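PDB 1Z6N: thioredoxin family protein from Pseudomonas aeruginosa, which is of unknown function but belongs to the thioredoxin family, binds a magnesium ion in the crystal and may have a thiol-disulfide redox role. Local coordinates for residues A[15-20]-A[62-67]. Numbering follows the deposited sequence.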
ATOM      1  N   ALA A  15       8.854  -8.642  -1.937  1.00  5.83           N
ATOM      2  CA  ALA A  15       9.166 -10.043  -2.208  1.00  6.55           C
ATOM      3  C   ALA A  15       9.486 -10.807  -0.912  1.00  6.98           C
ATOM      4  O   ALA A  15       9.067 -11.956  -0.738  1.00  7.70           O
ATOM      5  CB  ALA A  15      10.306 -10.123  -3.188  1.00  6.78           C
ATOM      6  N   ALA A  16      10.247 -10.186  -0.017  1.00  6.52           N
ATOM      7  CA  ALA A  16      10.602 -10.837   1.235  1.00  6.35           C
ATOM      8  C   ALA A  16       9.349 -10.957   2.118  1.00  7.18           C
ATOM      9  O   ALA A  16       9.118 -11.999   2.743  1.00  8.79           O
ATOM     10  CB  ALA A  16      11.670 -10.027   1.953  1.00  6.88           C
ATOM     11  N   PHE A  17       8.555  -9.890   2.186  1.00  7.47           N
ATOM     12  CA  PHE A  17       7.292  -9.919   2.938  1.00  7.72           C
ATOM     13  C   PHE A  17       6.407 -11.083   2.473  1.00  7.64           C
ATOM     14  O   PHE A  17       5.944 -11.889   3.296  1.00  7.76           O
ATOM     15  CB  PHE A  17       6.606  -8.568   2.708  1.00  8.17           C
ATOM     16  CG  PHE A  17       5.199  -8.482   3.220  1.00  7.55           C
ATOM     17  CD1 PHE A  17       4.948  -8.327   4.573  1.00  8.38           C
ATOM     18  CD2 PHE A  17       4.134  -8.504   2.326  1.00  9.96           C
ATOM     19  CE1 PHE A  17       3.611  -8.200   5.037  1.00  9.91           C
ATOM     20  CE2 PHE A  17       2.825  -8.383   2.784  1.00 10.07           C
ATOM     21  CZ  PHE A  17       2.576  -8.222   4.142  1.00  9.04           C
ATOM     22  N   VAL A  18       6.196 -11.203   1.159  1.00  6.63           N
ATOM     23  CA  VAL A  18       5.381 -12.313   0.652  1.00  7.42           C
ATOM     24  C   VAL A  18       6.006 -13.655   1.020  1.00  8.07           C
ATOM     25  O   VAL A  18       5.290 -14.605   1.361  1.00  9.36           O
ATOM     26  CB  VAL A  18       5.188 -12.194  -0.854  1.00  7.67           C
ATOM     27  CG1 VAL A  18       4.525 -13.446  -1.435  1.00  8.68           C
ATOM     28  CG2 VAL A  18       4.350 -10.930  -1.146  1.00  7.32           C
ATOM     29  N   GLY A  19       7.330 -13.712   0.961  1.00  7.82           N
ATOM     30  CA  GLY A  19       8.054 -14.957   1.218  1.00  8.22           C
ATOM     31  C   GLY A  19       7.928 -15.509   2.627  1.00  8.62           C
ATOM     32  O   GLY A  19       8.249 -16.689   2.843  1.00  9.19           O
ATOM     33  N   HIS A  20       7.463 -14.694   3.572  1.00  8.48           N
ATOM     34  CA  HIS A  20       7.232 -15.175   4.950  1.00  8.69           C
ATOM     35  C   HIS A  20       5.790 -15.626   5.155  1.00  8.18           C
ATOM     36  O   HIS A  20       5.434 -16.056   6.266  1.00  8.99           O
ATOM     37  CB  HIS A  20       7.534 -14.117   6.014  1.00  9.82           C
ATOM     38  CG  HIS A  20       8.939 -13.616   5.996  1.00 10.45           C
ATOM     39  ND1 HIS A  20      10.023 -14.433   6.207  1.00 10.01           N
ATOM     40  CD2 HIS A  20       9.436 -12.366   5.822  1.00 12.50           C
ATOM     41  CE1 HIS A  20      11.134 -13.716   6.137  1.00 11.38           C
ATOM     42  NE2 HIS A  20      10.804 -12.462   5.887  1.00 12.33           N
ATOM     43  N   GLY A  62       2.036  -3.832   7.759  1.00  7.59           N
ATOM     44  CA  GLY A  62       1.171  -4.852   7.189  1.00  8.67           C
ATOM     45  C   GLY A  62       1.588  -6.238   7.622  1.00  8.44           C
ATOM     46  O   GLY A  62       2.662  -6.426   8.200  1.00 10.30           O
ATOM     47  N   GLU A  63       0.711  -7.202   7.341  1.00  8.12           N
ATOM     48  CA  GLU A  63       0.918  -8.598   7.741  1.00  8.27           C
ATOM     49  C   GLU A  63       0.329  -9.494   6.656  1.00  8.05           C
ATOM     50  O   GLU A  63      -0.744  -9.209   6.111  1.00  7.06           O
ATOM     51  CB  GLU A  63       0.188  -8.905   9.044  1.00  9.34           C
ATOM     52  CG  GLU A  63       0.595  -8.022  10.244  1.00 10.07           C
ATOM     53  CD  GLU A  63       1.644  -8.630  11.178  1.00  9.50           C
ATOM     54  OE1 GLU A  63       2.381  -7.847  11.810  1.00  9.45           O
ATOM     55  OE2 GLU A  63       1.681  -9.863  11.332  1.00  8.87           O
ATOM     56  N   MET A  64       1.010 -10.603   6.377  1.00  7.74           N
ATOM     57  CA  MET A  64       0.560 -11.480   5.295  1.00  7.89           C
ATOM     58  C   MET A  64      -0.752 -12.223   5.545  1.00  8.25           C
ATOM     59  O   MET A  64      -1.359 -12.730   4.596  1.00  7.92           O
ATOM     60  CB  MET A  64       1.664 -12.466   4.884  1.00  7.56           C
ATOM     61  CG  MET A  64       2.631 -11.895   3.873  1.00  8.42           C
ATOM     62  SD  MET A  64       1.917 -11.609   2.179  1.00  2.00           S
ATOM     63  CE  MET A  64       1.777 -13.384   1.648  1.00 10.57           C
ATOM     64  N   TRP A  65      -1.171 -12.331   6.809  1.00  7.60           N
ATOM     65  CA  TRP A  65      -2.447 -12.985   7.111  1.00  6.98           C
ATOM     66  C   TRP A  65      -3.654 -12.085   6.850  1.00  7.34           C
ATOM     67  O   TRP A  65      -4.787 -12.554   6.886  1.00  7.93           O
ATOM     68  CB  TRP A  65      -2.472 -13.478   8.558  1.00  7.73           C
ATOM     69  CG  TRP A  65      -2.064 -12.442   9.550  1.00  6.92           C
ATOM     70  CD1 TRP A  65      -0.823 -12.289  10.099  1.00  8.12           C
ATOM     71  CD2 TRP A  65      -2.890 -11.403  10.124  1.00  7.31           C
ATOM     72  NE1 TRP A  65      -0.819 -11.223  10.974  1.00  8.05           N
ATOM     73  CE2 TRP A  65      -2.069 -10.656  10.996  1.00  8.03           C
ATOM     74  CE3 TRP A  65      -4.240 -11.015   9.969  1.00  9.01           C
ATOM     75  CZ2 TRP A  65      -2.549  -9.554  11.730  1.00  8.29           C
ATOM     76  CZ3 TRP A  65      -4.706  -9.900  10.689  1.00  8.99           C
ATOM     77  CH2 TRP A  65      -3.864  -9.188  11.549  1.00  8.72           C
ATOM     78  N   CYS A  66      -3.404 -10.790   6.665  1.00  7.39           N
ATOM     79  CA  CYS A  66      -4.485  -9.807   6.550  1.00  7.82           C
ATOM     80  C   CYS A  66      -4.948  -9.692   5.093  1.00  8.19           C
ATOM     81  O   CYS A  66      -4.152  -9.330   4.235  1.00  8.39           O
ATOM     82  CB  CYS A  66      -3.978  -8.459   7.055  1.00  7.07           C
ATOM     83  SG  CYS A  66      -5.134  -7.134   6.681  1.00 11.13           S
ATOM     84  N   PRO A  67      -6.226 -10.033   4.803  1.00  8.36           N
ATOM     85  CA  PRO A  67      -6.729  -9.927   3.428  1.00  8.46           C
ATOM     86  C   PRO A  67      -6.600  -8.535   2.842  1.00  8.13           C
ATOM     87  O   PRO A  67      -6.316  -8.395   1.646  1.00  8.06           O
ATOM     88  CB  PRO A  67      -8.211 -10.327   3.566  1.00  9.33           C
ATOM     89  CG  PRO A  67      -8.180 -11.296   4.672  1.00 10.61           C
ATOM     90  CD  PRO A  67      -7.236 -10.648   5.679  1.00  9.61           C
TER
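M64 lies across the ring of F17, its CG placed over one face at 3.8 Å from the ring centroid. This CH-pi contact is 16° off the normal and displaced toward the rim. The sulfur sits obliquely, 38° off the normal, and completes a Met-aromatic contact. Its closest approach is 3.4 Å, between M64 SD and F17 CE2. Bends at chi2 and chi3 bring SD beside the ring and CE near V18, 3.7 Å from V18 O. The same methyl, M64 CE, meets V18 CG1 at 4.1 Å. The far end of the F17 ring reaches the backbone of the loop, where F17 CZ comes within 3.6 Å of E63 C. The carbonyl of G62 borders the ring edge near its plane, with G62 O 3.7 Å from F17 CE1. CG of F17 stands anti to the backbone N (chi1 171°), and the ring extends from there toward the loop.

On the loop side, a type I turn from E63 to C66, closed by C66 N to E63 O, presents M64 to the helix. The indole of W65 donates to E63 on the anti side of the carboxylate (NE1 to OE2 2.9 Å), in a bent bond tilted out of both planes, and E63 OE1 accepts from K93 N. C66 N-caps helix 67-82 and belongs to a CxxC pattern like that of thioredoxins, which would place the contact next to a possible redox site, although C66 itself does not touch segment 15-20. Helix 14-19 thereby covers the loop between strand 56-61 and helix 67-82, while helix 23-39 adds E25 and V29 against M64 and Q26 against V18.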